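Local atomic coordinates of TRAP dicarboxylate transporter-DctP subunit (Desulfovibrio salexigens, PDB entry 4N6D), a protein that probably binds an organic acid in the periplasm, as the solute-binding subunit of a TRAP transporter that takes such substrates into the cell. Residues V46-T59 with V254-T266. Sequence-based numbering, arbitrary orientation.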
# COMPACT_ATOMS: atom_id res chain seq x y z
N VAL A 46 -5.36 12.05 1.55
CA VAL A 46 -6.82 12.14 1.46
C VAL A 46 -7.47 11.43 2.64
O VAL A 46 -8.41 11.96 3.26
CB VAL A 46 -7.32 11.55 0.12
CG1 VAL A 46 -8.84 11.37 0.13
CG2 VAL A 46 -6.91 12.45 -1.02
N GLN A 47 -6.99 10.24 2.98
CA GLN A 47 -7.59 9.57 4.12
C GLN A 47 -7.30 10.34 5.40
O GLN A 47 -8.16 10.39 6.29
CB GLN A 47 -7.14 8.10 4.22
CG GLN A 47 -5.70 7.89 4.62
CD GLN A 47 -5.41 8.10 6.11
OE1 GLN A 47 -6.27 7.86 6.98
NE2 GLN A 47 -4.19 8.53 6.40
N MET A 48 -6.13 10.96 5.50
CA MET A 48 -5.80 11.77 6.68
C MET A 48 -6.87 12.87 6.90
O MET A 48 -7.39 13.08 8.01
CB MET A 48 -4.41 12.37 6.53
CG MET A 48 -4.11 13.54 7.47
SD MET A 48 -2.51 14.31 7.12
CE MET A 48 -2.81 15.05 5.49
N GLU A 49 -7.25 13.55 5.82
CA GLU A 49 -8.25 14.61 5.95
C GLU A 49 -9.60 14.07 6.38
O GLU A 49 -10.30 14.71 7.15
CB GLU A 49 -8.42 15.40 4.65
CG GLU A 49 -7.16 16.12 4.19
CD GLU A 49 -6.69 17.19 5.17
OE1 GLU A 49 -7.53 17.71 5.93
OE2 GLU A 49 -5.48 17.48 5.18
N ARG A 50 -9.98 12.91 5.86
CA ARG A 50 -11.26 12.31 6.25
C ARG A 50 -11.24 11.89 7.72
O ARG A 50 -12.21 12.08 8.46
CB ARG A 50 -11.59 11.12 5.35
CG ARG A 50 -13.00 10.55 5.56
CD ARG A 50 -12.96 9.33 6.42
NE ARG A 50 -14.32 8.87 6.71
CZ ARG A 50 -14.59 7.84 7.51
NH1 ARG A 50 -13.61 7.15 8.07
NH2 ARG A 50 -15.87 7.51 7.74
N TRP A 51 -10.10 11.37 8.16
CA TRP A 51 -9.93 10.97 9.54
C TRP A 51 -10.07 12.20 10.45
O TRP A 51 -10.77 12.14 11.45
CB TRP A 51 -8.56 10.33 9.72
CG TRP A 51 -8.30 9.75 11.08
CD1 TRP A 51 -8.59 8.48 11.49
CD2 TRP A 51 -7.64 10.39 12.18
NE1 TRP A 51 -8.19 8.30 12.80
CE2 TRP A 51 -7.60 9.46 13.24
CE3 TRP A 51 -7.10 11.67 12.38
CZ2 TRP A 51 -7.02 9.75 14.47
CZ3 TRP A 51 -6.53 11.96 13.62
CH2 TRP A 51 -6.51 11.01 14.64
N LYS A 52 -9.42 13.30 10.09
CA LYS A 52 -9.58 14.56 10.79
C LYS A 52 -11.05 14.95 10.92
O LYS A 52 -11.54 15.33 12.00
CB LYS A 52 -8.82 15.67 10.05
CG LYS A 52 -9.27 17.08 10.42
CD LYS A 52 -8.36 18.16 9.85
CE LYS A 52 -8.93 19.56 10.13
NZ LYS A 52 -7.96 20.65 9.82
N GLN A 53 -11.75 14.88 9.80
CA GLN A 53 -13.16 15.29 9.78
C GLN A 53 -13.95 14.48 10.81
O GLN A 53 -14.74 15.02 11.56
CB GLN A 53 -13.75 15.09 8.39
CG GLN A 53 -13.22 16.06 7.34
CD GLN A 53 -13.49 15.60 5.92
OE1 GLN A 53 -14.35 14.75 5.67
NE2 GLN A 53 -12.75 16.17 4.97
N GLU A 54 -13.74 13.17 10.81
CA GLU A 54 -14.50 12.30 11.70
C GLU A 54 -14.09 12.48 13.16
O GLU A 54 -14.93 12.45 14.04
CB GLU A 54 -14.35 10.84 11.28
CG GLU A 54 -15.22 10.45 10.09
CD GLU A 54 -16.69 10.91 10.23
OE1 GLU A 54 -17.38 10.60 11.24
OE2 GLU A 54 -17.15 11.63 9.33
N VAL A 55 -12.81 12.71 13.41
CA VAL A 55 -12.36 12.93 14.78
C VAL A 55 -12.93 14.23 15.37
O VAL A 55 -13.40 14.25 16.49
CB VAL A 55 -10.82 12.93 14.87
CG1 VAL A 55 -10.34 13.50 16.18
CG2 VAL A 55 -10.30 11.52 14.67
N GLU A 56 -12.89 15.32 14.60
CA GLU A 56 -13.41 16.58 15.09
C GLU A 56 -14.91 16.49 15.32
O GLU A 56 -15.42 17.04 16.29
CB GLU A 56 -13.05 17.72 14.11
CG GLU A 56 -11.54 17.88 13.98
CD GLU A 56 -11.09 19.13 13.22
OE1 GLU A 56 -11.90 19.70 12.44
OE2 GLU A 56 -9.92 19.55 13.41
N LYS A 57 -15.60 15.76 14.44
CA LYS A 57 -17.06 15.66 14.54
C LYS A 57 -17.42 14.80 15.74
O LYS A 57 -18.26 15.18 16.55
CB LYS A 57 -17.66 15.08 13.26
CG LYS A 57 -19.20 14.99 13.26
CD LYS A 57 -19.69 14.48 11.91
CE LYS A 57 -21.20 14.27 11.89
NZ LYS A 57 -21.58 13.50 10.70
N ARG A 58 -16.79 13.63 15.85
CA ARG A 58 -17.21 12.64 16.86
C ARG A 58 -16.84 13.06 18.27
O ARG A 58 -17.47 12.64 19.23
CB ARG A 58 -16.59 11.29 16.55
CG ARG A 58 -17.20 10.67 15.34
CD ARG A 58 -16.54 9.36 15.00
NE ARG A 58 -16.95 8.91 13.69
CZ ARG A 58 -16.80 7.67 13.23
NH1 ARG A 58 -16.30 6.70 14.00
NH2 ARG A 58 -17.20 7.38 12.00
N THR A 59 -15.83 13.92 18.39
CA THR A 59 -15.44 14.45 19.70
C THR A 59 -16.10 15.79 20.03
O THR A 59 -15.76 16.45 21.03
CB THR A 59 -13.90 14.61 19.83
OG1 THR A 59 -13.44 15.63 18.93
CG2 THR A 59 -13.18 13.33 19.57
N VAL A 254 -13.13 7.05 20.71
CA VAL A 254 -13.36 7.50 19.35
C VAL A 254 -12.22 7.07 18.44
O VAL A 254 -12.44 6.55 17.35
CB VAL A 254 -13.52 9.03 19.28
CG1 VAL A 254 -13.54 9.51 17.86
CG2 VAL A 254 -14.80 9.46 20.00
N LEU A 255 -10.98 7.29 18.88
CA LEU A 255 -9.85 6.97 18.02
C LEU A 255 -9.67 5.46 17.86
O LEU A 255 -9.24 4.99 16.82
CB LEU A 255 -8.57 7.61 18.56
CG LEU A 255 -8.29 9.02 18.05
CD1 LEU A 255 -9.44 9.97 18.20
CD2 LEU A 255 -7.06 9.56 18.77
N ASN A 256 -9.98 4.71 18.90
CA ASN A 256 -9.88 3.27 18.86
C ASN A 256 -10.90 2.73 17.88
O ASN A 256 -10.58 1.89 17.04
CB ASN A 256 -10.12 2.67 20.24
CG ASN A 256 -8.89 2.66 21.09
OD1 ASN A 256 -7.78 2.66 20.57
ND2 ASN A 256 -9.07 2.63 22.40
N ASP A 257 -12.14 3.21 17.98
CA ASP A 257 -13.19 2.75 17.07
C ASP A 257 -12.89 3.08 15.61
O ASP A 257 -13.24 2.33 14.69
CB ASP A 257 -14.53 3.36 17.46
CG ASP A 257 -15.12 2.72 18.71
OD1 ASP A 257 -14.64 1.66 19.13
OD2 ASP A 257 -16.07 3.28 19.27
N LEU A 258 -12.20 4.20 15.37
CA LEU A 258 -11.81 4.55 14.01
C LEU A 258 -10.70 3.68 13.40
O LEU A 258 -10.42 3.79 12.21
CB LEU A 258 -11.39 6.02 13.93
CG LEU A 258 -12.54 6.98 13.75
CD1 LEU A 258 -12.09 8.40 14.12
CD2 LEU A 258 -13.10 6.92 12.32
N GLY A 259 -10.05 2.83 14.17
CA GLY A 259 -8.92 2.10 13.61
C GLY A 259 -9.35 1.19 12.46
O GLY A 259 -8.86 1.29 11.33
N ARG A 260 -10.27 0.28 12.74
CA ARG A 260 -10.76 -0.60 11.69
C ARG A 260 -11.54 0.18 10.63
O ARG A 260 -11.41 -0.08 9.42
CB ARG A 260 -11.65 -1.71 12.27
CG ARG A 260 -12.01 -2.75 11.24
CD ARG A 260 -13.26 -3.50 11.65
NE ARG A 260 -13.73 -4.32 10.55
CZ ARG A 260 -13.17 -5.47 10.20
NH1 ARG A 260 -12.15 -5.93 10.90
NH2 ARG A 260 -13.66 -6.15 9.16
N GLU A 261 -12.35 1.13 11.07
CA GLU A 261 -13.17 1.90 10.15
C GLU A 261 -12.29 2.60 9.13
O GLU A 261 -12.59 2.65 7.94
CB GLU A 261 -13.98 2.97 10.87
CG GLU A 261 -14.99 2.48 11.87
CD GLU A 261 -15.91 3.60 12.35
OE1 GLU A 261 -15.97 4.64 11.66
OE2 GLU A 261 -16.58 3.41 13.40
N GLN A 262 -11.21 3.21 9.60
CA GLN A 262 -10.36 4.00 8.71
C GLN A 262 -9.57 3.10 7.76
O GLN A 262 -9.30 3.50 6.62
CB GLN A 262 -9.44 4.93 9.51
CG GLN A 262 -8.71 5.96 8.68
CD GLN A 262 -9.64 6.99 8.09
OE1 GLN A 262 -10.78 7.09 8.50
NE2 GLN A 262 -9.13 7.77 7.15
N ALA A 263 -9.20 1.91 8.21
CA ALA A 263 -8.56 0.94 7.33
C ALA A 263 -9.51 0.63 6.15
O ALA A 263 -9.12 0.67 4.97
CB ALA A 263 -8.22 -0.34 8.11
N GLU A 264 -10.76 0.31 6.48
CA GLU A 264 -11.77 0.02 5.45
C GLU A 264 -12.05 1.23 4.56
O GLU A 264 -12.12 1.12 3.35
CB GLU A 264 -13.09 -0.44 6.10
CG GLU A 264 -14.16 -0.80 5.10
CD GLU A 264 -15.38 -1.46 5.74
OE1 GLU A 264 -15.27 -2.01 6.85
OE2 GLU A 264 -16.45 -1.43 5.12
N TRP A 265 -12.20 2.39 5.18
CA TRP A 265 -12.54 3.59 4.41
C TRP A 265 -11.46 3.88 3.39
O TRP A 265 -11.75 4.24 2.24
CB TRP A 265 -12.72 4.81 5.33
CG TRP A 265 -13.24 5.96 4.55
CD1 TRP A 265 -14.54 6.31 4.40
CD2 TRP A 265 -12.47 6.89 3.77
NE1 TRP A 265 -14.64 7.42 3.57
CE2 TRP A 265 -13.39 7.79 3.18
CE3 TRP A 265 -11.12 7.06 3.52
CZ2 TRP A 265 -12.97 8.84 2.36
CZ3 TRP A 265 -10.71 8.11 2.71
CH2 TRP A 265 -11.64 8.97 2.13
N THR A 266 -10.20 3.76 3.82
CA THR A 266 -9.07 4.07 2.95
C THR A 266 -8.97 3.08 1.80
O THR A 266 -8.74 3.46 0.63
CB THR A 266 -7.75 4.08 3.74
OG1 THR A 266 -7.83 5.08 4.77
CG2 THR A 266 -6.60 4.41 2.85
O HOH W 1 -7.92 5.95 14.52
O HOH W 2 -15.07 6.67 16.55
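Arg-50 lays its guanidinium flat on the indole of Trp-265, the planes only 5° apart and CZ 3.9 Å from the centroid of the five-membered ring, in a cation-pi stack. The Arg-50 side chain is bent at chi2 (-100°), which lowers CD onto the same ring face for a CH-pi contact, while CG of Glu-54 covers the other side of the guanidinium. Within the guanidinium plane, NH1 of Arg-50 donates to OE1 of Gln-262 at 2.9 Å. The opposite end of that amide is used as well: NE2 of Gln-262 gives a hydrogen bond of 2.9 Å to OE1 of Gln-47, and the two bonds together fix which end of the Gln-262 amide carries the oxygen. Gln-262 reaches this position with CG anti to the backbone N and a bend at chi2, its amide standing steeply against the edge of the Trp-51 indole. Further along, Leu-258 is a knob in the hole formed by Trp-51, Glu-54, Val-55 and Arg-58; its CD1 meets CG2 of Val-55 at 3.6 Å, and CD2 lies over one face of the Arg-58 guanidinium. Arg-58 grips Glu-261 end-on in a salt bridge, NH1 and NH2 both donating to OE1, the latter at 3.0 Å along the syn lone pair; its NE forms a second salt bridge, to OE1 of Glu-54 one turn back, giving a Glu-54, Arg-58, Glu-261 network. Two waters complete the seam, one joining NE1 of Trp-51 to the carbonyl O of Leu-255, the other joining NH1 of Arg-58 to that of Val-254. The helices run roughly antiparallel, at 140°, the axes of the two segments approaching to 10.4 Å. Trp-51 and Gln-262 also touch strand 139-146, and the two helices pack side by side against the five-stranded sheet, a helix-on-sheet layer characteristic of the alpha/beta lobes of periplasmic solute-binding proteins.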